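Local coordinates for protein DR2417 (Deinococcus radiodurans, PDB 4XWW) that degrades RNA as a dimeric, metal-dependent 5'-3' exonuclease of the RNase J family, its exonuclease activity being enhanced by dimerization, at the interface of chains A and B. Sequence-based numbering; all coordinates share one arbitrary frame. Chains: chain A/B, DR2417.

The interface of chains A and B. Residues chain A 456-459, 462-463, 471; chain B 547-549.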
loop_
_atom_site.group_PDB
_atom_site.type_symbol
_atom_site.label_atom_id
_atom_site.label_comp_id
_atom_site.label_asym_id
_atom_site.label_seq_id
_atom_site.Cartn_x
_atom_site.Cartn_y
_atom_site.Cartn_z
ATOM N N ASP A 456 -1.902 8.856 20.120
ATOM C CA ASP A 456 -2.699 7.635 20.115
ATOM C C ASP A 456 -3.782 7.785 21.167
ATOM O O ASP A 456 -3.508 7.682 22.353
ATOM C CB ASP A 456 -1.823 6.424 20.412
ATOM C CG ASP A 456 -2.467 5.110 19.998
ATOM O OD1 ASP A 456 -3.664 5.100 19.645
ATOM O OD2 ASP A 456 -1.767 4.087 20.056
ATOM N N GLY A 457 -5.002 8.069 20.732
ATOM C CA GLY A 457 -6.064 8.382 21.665
ATOM C C GLY A 457 -5.802 9.734 22.300
ATOM O O GLY A 457 -5.600 10.730 21.606
ATOM N N LEU A 458 -5.795 9.766 23.626
ATOM C CA LEU A 458 -5.524 10.991 24.364
ATOM C C LEU A 458 -4.034 11.130 24.646
ATOM O O LEU A 458 -3.557 12.201 25.032
ATOM C CB LEU A 458 -6.308 11.004 25.676
ATOM C CG LEU A 458 -7.830 10.971 25.576
ATOM C CD1 LEU A 458 -8.422 10.605 26.926
ATOM C CD2 LEU A 458 -8.353 12.319 25.103
ATOM N N GLY A 459 -3.308 10.035 24.457
ATOM C CA GLY A 459 -1.890 9.996 24.743
ATOM C C GLY A 459 -1.053 10.697 23.689
ATOM O O GLY A 459 -1.193 10.452 22.489
ATOM N N ASP A 462 3.190 9.018 24.602
ATOM C CA ASP A 462 3.224 7.827 25.456
ATOM C C ASP A 462 3.374 6.545 24.630
ATOM O O ASP A 462 3.733 5.495 25.154
ATOM C CB ASP A 462 1.981 7.750 26.348
ATOM C CG ASP A 462 0.704 7.569 25.563
ATOM O OD1 ASP A 462 0.663 7.960 24.379
ATOM O OD2 ASP A 462 -0.269 7.037 26.144
ATOM N N VAL A 463 3.114 6.631 23.334
ATOM C CA VAL A 463 3.444 5.530 22.447
ATOM C C VAL A 463 4.720 5.915 21.719
ATOM O O VAL A 463 4.794 6.982 21.100
ATOM C CB VAL A 463 2.314 5.221 21.438
ATOM C CG1 VAL A 463 2.752 4.126 20.459
ATOM C CG2 VAL A 463 1.045 4.801 22.166
ATOM N N ARG A 471 4.122 -4.015 19.017
ATOM C CA ARG A 471 2.891 -4.167 18.233
ATOM C C ARG A 471 3.124 -4.966 16.945
ATOM O O ARG A 471 2.306 -5.829 16.592
ATOM C CB ARG A 471 2.280 -2.794 17.901
ATOM C CG ARG A 471 1.565 -2.142 19.089
ATOM C CD ARG A 471 0.963 -0.780 18.742
ATOM N NE ARG A 471 0.441 -0.124 19.941
ATOM C CZ ARG A 471 -0.074 1.101 19.969
ATOM N NH1 ARG A 471 -0.147 1.822 18.859
ATOM N NH2 ARG A 471 -0.520 1.602 21.117
ATOM N N THR B 547 -6.199 6.673 29.010
ATOM C CA THR B 547 -5.416 6.751 27.776
ATOM C C THR B 547 -6.263 6.908 26.519
ATOM O O THR B 547 -5.774 7.386 25.498
ATOM C CB THR B 547 -4.518 5.517 27.603
ATOM O OG1 THR B 547 -5.330 4.348 27.448
ATOM C CG2 THR B 547 -3.592 5.353 28.804
ATOM N N GLY B 548 -7.525 6.502 26.585
ATOM C CA GLY B 548 -8.412 6.621 25.440
ATOM C C GLY B 548 -8.292 5.431 24.510
ATOM O O GLY B 548 -8.864 5.406 23.419
ATOM N N ARG B 549 -7.543 4.431 24.953
ATOM C CA ARG B 549 -7.246 3.286 24.113
ATOM C C ARG B 549 -7.859 2.016 24.673
ATOM O O ARG B 549 -8.127 1.913 25.870
ATOM C CB ARG B 549 -5.735 3.133 23.955
ATOM C CG ARG B 549 -5.078 4.399 23.433
ATOM C CD ARG B 549 -3.739 4.121 22.812
ATOM N NE ARG B 549 -2.735 3.707 23.778
ATOM C CZ ARG B 549 -2.072 4.544 24.565
ATOM N NH1 ARG B 549 -2.319 5.846 24.508
ATOM N NH2 ARG B 549 -1.168 4.080 25.409
#
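B:Arg549 reaches tip to tip toward A:Asp462 in the homodimer of this RNase J, a metallo-beta-lactamase-family nuclease. The contact joins the end of strand 452-456 and the loop residues beyond it, on either side of the short strand 459-460, to the segment following helix 528-547 of the other subunit; its centre lies about 29 Å from the probable catalytic residue A:His381. Both terminal nitrogens of B:Arg549 close end-on over one carboxylate oxygen: B:Arg549 NH1 lies 2.9 Å from A:Asp462 OD2, and B:Arg549 NH2 lies 3.2 Å from A:Asp462 OD2. OD2 lies in the guanidinium plane, but the carboxylate is turned 70° against that plane: NH1 arrives on the syn side, NH2 from above the carboxylate. B:Arg549 NH1 also donates to the backbone O of A:Asp456 (3.1 Å). A bend at chi3 (-68°) swings the guanidinium toward A:Asp462 while CD passes beside the carboxylate of A:Asp456. Methyl CG2 of A:Val463 sits over the centre of one guanidinium face, 3.9 Å from CZ of B:Arg549, and B:Thr547 CB lies toward the rim of the opposite face. A:Asp456, which also binds a manganese ion, crosses B:Arg549 at about a right angle in a long salt bridge (A:Asp456 OD2 to B:Arg549 NE, 3.9 Å). A:Arg471 NH1 and NH2 donate end-on to this OD2 from opposite carboxylate faces, with OD2 in their guanidinium plane; the carboxylate probably offsets the two arginines' like charges. The backbone N of A:Leu458 also donates to the carbonyl O of B:Thr547 at 3.0 Å.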